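Local coordinates for 16S rRNA methylase (PDB 3P2E), which methylates the N1 position of adenine 1408 in 16S rRNA of assembled 30S subunits, using S-adenosyl-L-methionine, and so confers resistance to various aminoglycosides, at residues 5-10 / 60-65; 27-32 / 95-100; 54-59 / 84-89. All blocks are in the same frame, centred on the assembly; numbering follows the deposited sequence.

Contact 1 (5-10 / 60-65); sequences KGTKTV and NLFDIS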
loop_
_atom_site.group_PDB
_atom_site.type_symbol
_atom_site.label_atom_id
_atom_site.label_comp_id
_atom_site.label_asym_id
_atom_site.label_seq_id
_atom_site.Cartn_x
_atom_site.Cartn_y
_atom_site.Cartn_z
ATOM N N LYS A 5 -17.331 -2.187 -5.866
ATOM C CA LYS A 5 -18.272 -1.097 -6.074
ATOM C C LYS A 5 -19.229 -1.320 -4.912
ATOM O O LYS A 5 -20.208 -2.054 -5.031
ATOM C CB LYS A 5 -18.999 -1.243 -7.412
ATOM C CG LYS A 5 -20.038 -0.159 -7.667
ATOM C CD LYS A 5 -20.612 -0.236 -9.076
ATOM C CE LYS A 5 -19.555 0.087 -10.126
ATOM N NZ LYS A 5 -20.107 0.070 -11.510
ATOM N N GLY A 6 -18.934 -0.695 -3.780
ATOM C CA GLY A 6 -19.761 -0.920 -2.613
ATOM C C GLY A 6 -19.372 -2.311 -2.144
ATOM O O GLY A 6 -18.186 -2.595 -1.991
ATOM N N THR A 7 -20.350 -3.189 -1.934
ATOM C CA THR A 7 -20.060 -4.551 -1.492
ATOM C C THR A 7 -20.025 -5.516 -2.674
ATOM O O THR A 7 -19.851 -6.720 -2.498
ATOM C CB THR A 7 -21.116 -5.055 -0.485
ATOM O OG1 THR A 7 -22.405 -5.096 -1.115
ATOM C CG2 THR A 7 -21.173 -4.140 0.724
ATOM N N LYS A 8 -20.183 -4.981 -3.879
ATOM C CA LYS A 8 -20.196 -5.803 -5.084
ATOM C C LYS A 8 -18.873 -5.782 -5.836
ATOM O O LYS A 8 -18.236 -4.739 -5.965
ATOM C CB LYS A 8 -21.316 -5.328 -6.014
ATOM C CG LYS A 8 -21.431 -6.111 -7.312
ATOM C CD LYS A 8 -22.504 -5.520 -8.214
ATOM C CE LYS A 8 -22.665 -6.334 -9.488
ATOM N NZ LYS A 8 -23.103 -7.731 -9.200
ATOM N N THR A 9 -18.458 -6.943 -6.328
ATOM C CA THR A 9 -17.225 -7.035 -7.094
ATOM C C THR A 9 -17.576 -6.826 -8.565
ATOM O O THR A 9 -18.506 -7.446 -9.083
ATOM C CB THR A 9 -16.557 -8.417 -6.929
ATOM O OG1 THR A 9 -16.235 -8.634 -5.549
ATOM C CG2 THR A 9 -15.282 -8.494 -7.757
ATOM N N VAL A 10 -16.844 -5.940 -9.232
ATOM C CA VAL A 10 -17.086 -5.666 -10.642
ATOM C C VAL A 10 -15.771 -5.587 -11.405
ATOM O O VAL A 10 -14.708 -5.388 -10.815
ATOM C CB VAL A 10 -17.861 -4.345 -10.838
ATOM C CG1 VAL A 10 -19.265 -4.483 -10.270
ATOM C CG2 VAL A 10 -17.127 -3.202 -10.162
ATOM N N ASN A 60 -13.315 -7.165 4.337
ATOM C CA ASN A 60 -12.906 -6.133 5.273
ATOM C C ASN A 60 -12.922 -4.723 4.702
ATOM O O ASN A 60 -12.740 -3.749 5.434
ATOM C CB ASN A 60 -11.532 -6.462 5.843
ATOM C CG ASN A 60 -11.566 -7.663 6.765
ATOM O OD1 ASN A 60 -12.640 -8.106 7.190
ATOM N ND2 ASN A 60 -10.391 -8.184 7.096
ATOM N N LEU A 61 -13.163 -4.617 3.400
ATOM C CA LEU A 61 -13.211 -3.320 2.729
ATOM C C LEU A 61 -14.627 -2.814 2.486
ATOM O O LEU A 61 -14.818 -1.681 2.041
ATOM C CB LEU A 61 -12.496 -3.406 1.384
ATOM C CG LEU A 61 -10.975 -3.340 1.402
ATOM C CD1 LEU A 61 -10.421 -3.907 0.109
ATOM C CD2 LEU A 61 -10.542 -1.889 1.608
ATOM N N PHE A 62 -15.619 -3.647 2.776
ATOM C CA PHE A 62 -17.009 -3.270 2.536
ATOM C C PHE A 62 -17.465 -1.929 3.103
ATOM O O PHE A 62 -18.117 -1.153 2.407
ATOM C CB PHE A 62 -17.948 -4.377 3.034
ATOM C CG PHE A 62 -17.935 -5.617 2.179
ATOM C CD1 PHE A 62 -17.227 -5.653 0.979
ATOM C CD2 PHE A 62 -18.654 -6.747 2.563
ATOM C CE1 PHE A 62 -17.236 -6.791 0.177
ATOM C CE2 PHE A 62 -18.667 -7.889 1.767
ATOM C CZ PHE A 62 -17.956 -7.909 0.571
ATOM N N ASP A 63 -17.139 -1.650 4.358
ATOM C CA ASP A 63 -17.571 -0.391 4.957
ATOM C C ASP A 63 -17.018 0.837 4.250
ATOM O O ASP A 63 -17.773 1.733 3.872
ATOM C CB ASP A 63 -17.207 -0.356 6.441
ATOM C CG ASP A 63 -18.216 -1.094 7.298
ATOM O OD1 ASP A 63 -18.546 -2.252 6.963
ATOM O OD2 ASP A 63 -18.679 -0.518 8.305
ATOM N N ILE A 64 -15.705 0.891 4.066
ATOM C CA ILE A 64 -15.119 2.044 3.398
ATOM C C ILE A 64 -15.465 2.068 1.909
ATOM O O ILE A 64 -15.597 3.134 1.316
ATOM C CB ILE A 64 -13.587 2.081 3.587
ATOM C CG1 ILE A 64 -13.255 2.325 5.063
ATOM C CG2 ILE A 64 -12.978 3.180 2.718
ATOM C CD1 ILE A 64 -13.844 3.613 5.633
ATOM N N SER A 65 -15.627 0.895 1.306
ATOM C CA SER A 65 -15.978 0.830 -0.104
ATOM C C SER A 65 -17.368 1.435 -0.305
ATOM O O SER A 65 -17.621 2.115 -1.297
ATOM C CB SER A 65 -15.975 -0.620 -0.592
ATOM O OG SER A 65 -16.363 -0.683 -1.950
HETATM O O HOH W 1 -16.780 1.470 -3.825
#

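Contact 2 (27-32 / 95-100); sequences VHIDLG and KNIADS. With SAH (S-adenosyl-L-homocysteine), chain C.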
loop_
_atom_site.group_PDB
_atom_site.type_symbol
_atom_site.label_atom_id
_atom_site.label_comp_id
_atom_site.label_asym_id
_atom_site.label_seq_id
_atom_site.Cartn_x
_atom_site.Cartn_y
_atom_site.Cartn_z
ATOM N N VAL A 27 -0.377 8.636 -9.197
ATOM C CA VAL A 27 -1.074 7.409 -8.830
ATOM C C VAL A 27 -0.296 6.759 -7.688
ATOM O O VAL A 27 0.916 6.578 -7.779
ATOM C CB VAL A 27 -1.144 6.406 -10.015
ATOM C CG1 VAL A 27 -1.716 5.067 -9.538
ATOM C CG2 VAL A 27 -2.008 6.974 -11.125
ATOM N N HIS A 28 -0.996 6.425 -6.608
ATOM C CA HIS A 28 -0.366 5.788 -5.464
ATOM C C HIS A 28 -1.019 4.432 -5.228
ATOM O O HIS A 28 -2.241 4.329 -5.224
ATOM C CB HIS A 28 -0.541 6.642 -4.202
ATOM C CG HIS A 28 0.039 6.015 -2.974
ATOM N ND1 HIS A 28 1.383 6.078 -2.671
ATOM C CD2 HIS A 28 -0.528 5.249 -2.012
ATOM C CE1 HIS A 28 1.618 5.376 -1.575
ATOM N NE2 HIS A 28 0.476 4.861 -1.157
ATOM N N ILE A 29 -0.203 3.401 -5.039
ATOM C CA ILE A 29 -0.718 2.064 -4.767
ATOM C C ILE A 29 -0.348 1.649 -3.345
ATOM O O ILE A 29 0.805 1.785 -2.932
ATOM C CB ILE A 29 -0.139 0.999 -5.742
ATOM C CG1 ILE A 29 -0.694 1.221 -7.153
ATOM C CG2 ILE A 29 -0.499 -0.411 -5.250
ATOM C CD1 ILE A 29 -0.168 0.231 -8.198
ATOM N N ASP A 30 -1.336 1.167 -2.599
ATOM C CA ASP A 30 -1.117 0.686 -1.240
ATOM C C ASP A 30 -1.460 -0.800 -1.289
ATOM O O ASP A 30 -2.631 -1.174 -1.425
ATOM C CB ASP A 30 -2.022 1.425 -0.249
ATOM C CG ASP A 30 -1.761 1.024 1.192
ATOM O OD1 ASP A 30 -0.577 0.879 1.561
ATOM O OD2 ASP A 30 -2.740 0.864 1.960
ATOM N N LEU A 31 -0.427 -1.637 -1.214
ATOM C CA LEU A 31 -0.576 -3.094 -1.273
ATOM C C LEU A 31 -0.827 -3.679 0.117
ATOM O O LEU A 31 -0.104 -3.367 1.061
ATOM C CB LEU A 31 0.685 -3.703 -1.890
ATOM C CG LEU A 31 0.780 -5.228 -1.995
ATOM C CD1 LEU A 31 -0.406 -5.784 -2.777
ATOM C CD2 LEU A 31 2.090 -5.588 -2.669
ATOM N N GLY A 32 -1.838 -4.542 0.228
ATOM C CA GLY A 32 -2.200 -5.116 1.516
ATOM C C GLY A 32 -2.835 -3.990 2.314
ATOM O O GLY A 32 -2.582 -3.821 3.505
ATOM N N LYS A 95 0.390 -2.618 -14.205
ATOM C CA LYS A 95 1.802 -2.564 -14.555
ATOM C C LYS A 95 2.251 -1.170 -14.985
ATOM O O LYS A 95 1.567 -0.501 -15.766
ATOM C CB LYS A 95 2.102 -3.569 -15.672
ATOM C CG LYS A 95 2.328 -4.991 -15.184
ATOM C CD LYS A 95 1.257 -5.423 -14.205
ATOM C CE LYS A 95 1.571 -6.783 -13.613
ATOM N NZ LYS A 95 0.666 -7.102 -12.478
ATOM N N ASN A 96 3.391 -0.735 -14.448
ATOM C CA ASN A 96 3.993 0.555 -14.793
ATOM C C ASN A 96 3.020 1.725 -14.672
ATOM O O ASN A 96 2.972 2.594 -15.544
ATOM C CB ASN A 96 4.537 0.471 -16.225
ATOM C CG ASN A 96 5.393 1.662 -16.602
ATOM O OD1 ASN A 96 6.370 1.976 -15.927
ATOM N ND2 ASN A 96 5.035 2.324 -17.697
ATOM N N ILE A 97 2.273 1.774 -13.575
ATOM C CA ILE A 97 1.276 2.829 -13.393
ATOM C C ILE A 97 1.459 3.748 -12.180
ATOM O O ILE A 97 0.961 4.875 -12.171
ATOM C CB ILE A 97 -0.135 2.194 -13.283
ATOM C CG1 ILE A 97 -1.224 3.247 -13.471
ATOM C CG2 ILE A 97 -0.303 1.551 -11.911
ATOM C CD1 ILE A 97 -2.633 2.675 -13.388
ATOM N N ALA A 98 2.173 3.280 -11.164
ATOM C CA ALA A 98 2.317 4.061 -9.936
ATOM C C ALA A 98 3.523 4.972 -9.739
ATOM O O ALA A 98 4.657 4.621 -10.057
ATOM C CB ALA A 98 2.197 3.128 -8.740
ATOM N N ASP A 99 3.254 6.155 -9.188
ATOM C CA ASP A 99 4.298 7.122 -8.878
ATOM C C ASP A 99 4.878 6.757 -7.512
ATOM O O ASP A 99 6.000 7.142 -7.175
ATOM C CB ASP A 99 3.712 8.537 -8.814
ATOM C CG ASP A 99 3.315 9.057 -10.168
ATOM O OD1 ASP A 99 4.201 9.577 -10.885
ATOM O OD2 ASP A 99 2.126 8.940 -10.524
ATOM N N SER A 100 4.101 6.014 -6.727
ATOM C CA SER A 100 4.527 5.602 -5.396
ATOM C C SER A 100 3.812 4.330 -4.959
ATOM O O SER A 100 2.662 4.098 -5.328
ATOM C CB SER A 100 4.263 6.718 -4.383
ATOM O OG SER A 100 2.915 7.154 -4.437
HETATM N N SAH C . -2.038 -1.947 5.567
HETATM C CA SAH C . -2.940 -2.409 6.485
HETATM C CB SAH C . -2.562 -3.824 6.930
HETATM C CG SAH C . -3.616 -4.673 7.578
HETATM S SD SAH C . -3.158 -6.300 8.076
HETATM C C SAH C . -3.075 -1.347 7.661
HETATM O O SAH C . -4.148 -1.469 8.079
HETATM O OXT SAH C . -2.249 -0.630 8.009
HETATM C "C5'" SAH C . -2.264 -7.165 6.779
HETATM C "C4'" SAH C . -3.124 -7.075 5.434
HETATM O "O4'" SAH C . -2.233 -7.657 4.473
HETATM C "C3'" SAH C . -4.408 -7.879 5.430
HETATM O "O3'" SAH C . -5.551 -7.029 5.098
HETATM C "C2'" SAH C . -4.133 -9.046 4.413
HETATM O "O2'" SAH C . -5.246 -9.506 3.678
HETATM C "C1'" SAH C . -3.026 -8.439 3.525
HETATM N N9 SAH C . -2.135 -9.469 2.857
HETATM C C8 SAH C . -1.519 -10.571 3.466
HETATM N N7 SAH C . -0.851 -11.320 2.608
HETATM C C5 SAH C . -1.069 -10.626 1.371
HETATM C C6 SAH C . -0.563 -11.004 0.080
HETATM N N6 SAH C . 0.203 -12.105 -0.104
HETATM N N1 SAH C . -0.931 -10.148 -0.944
HETATM C C2 SAH C . -1.723 -9.011 -0.744
HETATM N N3 SAH C . -2.207 -8.655 0.512
HETATM C C4 SAH C . -1.828 -9.523 1.505
#

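Contact 3 (54-59 / 84-89); sequences IDPVKE and IAAAES. With SAH (S-adenosyl-L-homocysteine), chain C.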
loop_
_atom_site.group_PDB
_atom_site.type_symbol
_atom_site.label_atom_id
_atom_site.label_comp_id
_atom_site.label_asym_id
_atom_site.label_seq_id
_atom_site.Cartn_x
_atom_site.Cartn_y
_atom_site.Cartn_z
ATOM N N ILE A 54 -5.018 -2.259 -2.673
ATOM C CA ILE A 54 -5.109 -3.666 -3.052
ATOM C C ILE A 54 -5.125 -4.605 -1.844
ATOM O O ILE A 54 -4.312 -4.465 -0.932
ATOM C CB ILE A 54 -3.896 -4.071 -3.917
ATOM C CG1 ILE A 54 -3.760 -3.132 -5.117
ATOM C CG2 ILE A 54 -4.044 -5.513 -4.384
ATOM C CD1 ILE A 54 -2.488 -3.367 -5.922
ATOM N N ASP A 55 -6.054 -5.557 -1.842
ATOM C CA ASP A 55 -6.129 -6.549 -0.772
ATOM C C ASP A 55 -6.962 -7.736 -1.244
ATOM O O ASP A 55 -7.977 -7.564 -1.912
ATOM C CB ASP A 55 -6.767 -5.971 0.491
ATOM C CG ASP A 55 -6.331 -6.711 1.745
ATOM O OD1 ASP A 55 -5.574 -6.126 2.539
ATOM O OD2 ASP A 55 -6.728 -7.883 1.929
ATOM N N PRO A 56 -6.534 -8.960 -0.910
ATOM C CA PRO A 56 -7.274 -10.155 -1.318
ATOM C C PRO A 56 -8.539 -10.399 -0.494
ATOM O O PRO A 56 -9.381 -11.211 -0.876
ATOM C CB PRO A 56 -6.246 -11.272 -1.148
ATOM C CG PRO A 56 -5.413 -10.780 -0.000
ATOM C CD PRO A 56 -5.226 -9.320 -0.332
ATOM N N VAL A 57 -8.666 -9.701 0.631
ATOM C CA VAL A 57 -9.837 -9.852 1.496
ATOM C C VAL A 57 -10.834 -8.732 1.227
ATOM O O VAL A 57 -10.730 -7.640 1.781
ATOM C CB VAL A 57 -9.430 -9.836 2.985
ATOM C CG1 VAL A 57 -10.671 -9.946 3.872
ATOM C CG2 VAL A 57 -8.463 -10.987 3.263
ATOM N N LYS A 58 -11.817 -9.007 0.381
ATOM C CA LYS A 58 -12.796 -7.984 0.042
ATOM C C LYS A 58 -13.742 -7.651 1.177
ATOM O O LYS A 58 -14.205 -6.514 1.287
ATOM C CB LYS A 58 -13.621 -8.415 -1.171
ATOM C CG LYS A 58 -14.508 -9.623 -0.907
ATOM C CD LYS A 58 -15.390 -9.927 -2.106
ATOM C CE LYS A 58 -16.300 -11.113 -1.820
ATOM N NZ LYS A 58 -17.203 -11.390 -2.973
ATOM N N GLU A 59 -14.026 -8.640 2.020
ATOM C CA GLU A 59 -14.963 -8.457 3.117
ATOM C C GLU A 59 -14.603 -7.343 4.081
ATOM O O GLU A 59 -15.482 -6.645 4.582
ATOM C CB GLU A 59 -15.138 -9.763 3.897
ATOM C CG GLU A 59 -15.838 -10.863 3.103
ATOM C CD GLU A 59 -14.895 -11.661 2.223
ATOM O OE1 GLU A 59 -13.718 -11.273 2.084
ATOM O OE2 GLU A 59 -15.343 -12.689 1.664
ATOM N N ILE A 84 -9.196 -6.097 -5.711
ATOM C CA ILE A 84 -9.139 -7.364 -4.998
ATOM C C ILE A 84 -8.142 -8.264 -5.700
ATOM O O ILE A 84 -8.434 -8.844 -6.748
ATOM C CB ILE A 84 -10.519 -8.047 -4.959
ATOM C CG1 ILE A 84 -11.558 -7.083 -4.371
ATOM C CG2 ILE A 84 -10.446 -9.313 -4.119
ATOM C CD1 ILE A 84 -11.178 -6.489 -3.016
ATOM N N ALA A 85 -6.951 -8.350 -5.120
ATOM C CA ALA A 85 -5.875 -9.159 -5.667
ATOM C C ALA A 85 -4.833 -9.383 -4.581
ATOM O O ALA A 85 -4.878 -8.742 -3.530
ATOM C CB ALA A 85 -5.237 -8.444 -6.857
ATOM N N ALA A 86 -3.902 -10.295 -4.844
ATOM C CA ALA A 86 -2.830 -10.605 -3.903
ATOM C C ALA A 86 -1.484 -10.308 -4.554
ATOM O O ALA A 86 -1.381 -10.238 -5.777
ATOM C CB ALA A 86 -2.902 -12.070 -3.495
ATOM N N ALA A 87 -0.449 -10.156 -3.733
ATOM C CA ALA A 87 0.885 -9.859 -4.241
ATOM C C ALA A 87 1.408 -10.924 -5.198
ATOM O O ALA A 87 2.216 -10.622 -6.081
ATOM C CB ALA A 87 1.856 -9.679 -3.081
ATOM N N GLU A 88 0.953 -12.164 -5.021
ATOM C CA GLU A 88 1.390 -13.266 -5.875
ATOM C C GLU A 88 0.707 -13.270 -7.242
ATOM O O GLU A 88 1.175 -13.929 -8.171
ATOM C CB GLU A 88 1.137 -14.615 -5.187
ATOM C CG GLU A 88 1.817 -14.770 -3.840
ATOM C CD GLU A 88 0.898 -14.454 -2.677
ATOM O OE1 GLU A 88 0.132 -13.472 -2.766
ATOM O OE2 GLU A 88 0.945 -15.186 -1.667
ATOM N N SER A 89 -0.395 -12.537 -7.364
ATOM C CA SER A 89 -1.133 -12.478 -8.623
ATOM C C SER A 89 -1.702 -11.085 -8.868
ATOM O O SER A 89 -2.918 -10.885 -8.855
ATOM C CB SER A 89 -2.267 -13.506 -8.616
ATOM O OG SER A 89 -3.166 -13.262 -7.549
HETATM N N SAH C . -2.038 -1.947 5.567
HETATM C CA SAH C . -2.940 -2.409 6.485
HETATM C CB SAH C . -2.562 -3.824 6.930
HETATM C CG SAH C . -3.616 -4.673 7.578
HETATM S SD SAH C . -3.158 -6.300 8.076
HETATM C C SAH C . -3.075 -1.347 7.661
HETATM O O SAH C . -4.148 -1.469 8.079
HETATM O OXT SAH C . -2.249 -0.630 8.009
HETATM C "C5'" SAH C . -2.264 -7.165 6.779
HETATM C "C4'" SAH C . -3.124 -7.075 5.434
HETATM O "O4'" SAH C . -2.233 -7.657 4.473
HETATM C "C3'" SAH C . -4.408 -7.879 5.430
HETATM O "O3'" SAH C . -5.551 -7.029 5.098
HETATM C "C2'" SAH C . -4.133 -9.046 4.413
HETATM O "O2'" SAH C . -5.246 -9.506 3.678
HETATM C "C1'" SAH C . -3.026 -8.439 3.525
HETATM N N9 SAH C . -2.135 -9.469 2.857
HETATM C C8 SAH C . -1.519 -10.571 3.466
HETATM N N7 SAH C . -0.851 -11.320 2.608
HETATM C C5 SAH C . -1.069 -10.626 1.371
HETATM C C6 SAH C . -0.563 -11.004 0.080
HETATM N N6 SAH C . 0.203 -12.105 -0.104
HETATM N N1 SAH C . -0.931 -10.148 -0.944
HETATM C C2 SAH C . -1.723 -9.011 -0.744
HETATM N N3 SAH C . -2.207 -8.655 0.512
HETATM C C4 SAH C . -1.828 -9.523 1.505
#

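Contact 1 (5-10 / 60-65)
A beta-hairpin with a two-residue loop near the N-terminus, a type II' beta turn from Lys5 to Lys8, rests its tip on the first turn of helix 62-68. Strands 3-5 and 8-10 form the hairpin, and its closing bonds run both ways between Lys5 and Lys8, with Lys5 N 2.7 Å from Lys8 O. Gly6 takes the first corner of the turn with a positive phi of 74°, the conformation a type II' turn needs there. The second corner, Thr7, lies across the ring of Phe62 in a CH-pi contact: Thr7 CB stands 4.0 Å from the ring centroid and almost exactly on its normal. Thr7 CG2 covers the inner end of the same face, 3.8 Å from Phe62 CG, while the carbonyl oxygen of Thr7 meets the ring farther out, at CE1 and CZ. Phe62 CG is anti to the carbonyl carbon (chi1 -72°), which turns one face of the ring to Thr7. One helical turn later, the polar half of the contact begins. A water accepts from Gly6 N and donates to Ser65 O, tying the turn to the helix backbone, while Leu4 and Phe82 also touch the Ser65 side chain. Ser65 OG, anti to its backbone N (chi1 178°), donates to an in-plane lone pair of Gly6 O over a short 2.6 Å.

Contact 2 (27-32 / 95-100)
Strand 26-31 pairs with the beginning of strand 98-104 on the side away from strand 49-54, and the two run parallel from the bridge between His28 and Ser100. The apolar relief is formed by Val27, Ile29, Ile97 and Ala98. The CD1 tip of Ile29 fits between Ala98 CB, 3.8 Å away, and Ile97 CG2, 3.9 Å away, the two isoleucine side chains crossing at about a right angle. Ile29 CG1 is anti to the carbonyl carbon (chi1 -69°), and the extended chain beyond it carries CD1 to that notch. Val27 CB sits 3.4 Å from Ile97 O, with both methyls straddling that oxygen. Leu17 of helix 14-21 packs on Ile97, and Ile21 on Val27.

Where the chain turns a corner at Asp99, its carboxylate folds back to accept from Val27 N through the anti lone pair of OD2, at 2.8 Å. Asp99 N returns a bond of the same length to Val27 O; Lys130 forms a salt bridge with the same OD2. Val27 O also accepts a weak bond from Ser100 N, so it serves two successive N-H groups; the ladder then continues with a nearly straight bond from Ile29 N to Ser100 O (171°). On the face bearing His28 and Ser100, Ser100 OG and His28 ND1 share a hydrogen bond of 2.6 Å in the plane of the imidazole, at its edge, while Ser102 holds NE2. Pairing of these central parallel strands, with Gly32 O accepting from the SAH amino nitrogen just past the end of strand 26-31, is characteristic of the Rossmann-like class I methyltransferase fold.

Contact 3 (54-59 / 84-89)
Two loops that leave neighbouring parallel strands run close to one another and line the ribose and adenine of bound SAH. Their tightest part is backbone on backbone. Ile84 CA directs its hydrogen at Asp55 O, 3.3 Å away, and Ala85 N adds a weak hydrogen bond to the same oxygen. Just beyond, Ala85 O lies 3.1 Å from Pro56 N, which has no hydrogen to give, so no hydrogen bond can form there, consistent with strand pairing ending at this point. Ile54 CG2 fills the inner side of this junction, 3.4 Å from Ala85 O and also against Ala85 CB.

The outer side is looser and more accessible: Ile84 CD1 touches Lys58 CB, but the rest of the lysine chain extends away from the contact.

Toward the ligand, polar bonds take over. Pro56 and Ala86 touch loosely, CB to CB at 4.2 Å, and both border the adenine, Pro56 CD lying 3.2 Å from N3. Asp55 CG is anti to its backbone N (chi1 -155°), and its carboxylate receives both ribose hydroxyls in fork fashion, O3' on OD1 at 2.7 Å and O2' on OD2 at 2.8 Å. Val57 N donates to the anti lone pair of OD2, an Asx turn that steadies the carboxylate together with Gly34 N on OD1. Ala87 N points almost straight at adenine N1 (171°), and Glu88 OE1 accepts from N6 while Tyr113 holds OE2. Ile54 packs on Ile29 and Leu31 of strand 26-31, Ile84 on Leu4 of strand 3-5, and Ala87 and Glu88 on Ile121 of helix 119-126.

Contact 2 is the buried member, made of parallel strands at the middle of the sheet, whereas contacts 1 and 3 are partly buried and lie farther from the chain's centre. Contacts 2 and 3 share the ligand: Gly32 and Asp55 directly follow adjacent strands, joined by a probable hydrogen bond from Ile54 N to Asp30 O, and grip different parts of SAH. Contact 1 has no part in the pocket, its Phe62 side chain lying about 12 Å from SAH, but adjoins contact 3 through Leu61 against Ile84 and Asp55. The chemistry shifts accordingly, from strand bonding with a carboxylate-held corner in contact 2 to loop carbonyls and ligand bonds in contact 3, and to a CH-pi contact and bridging water in contact 1.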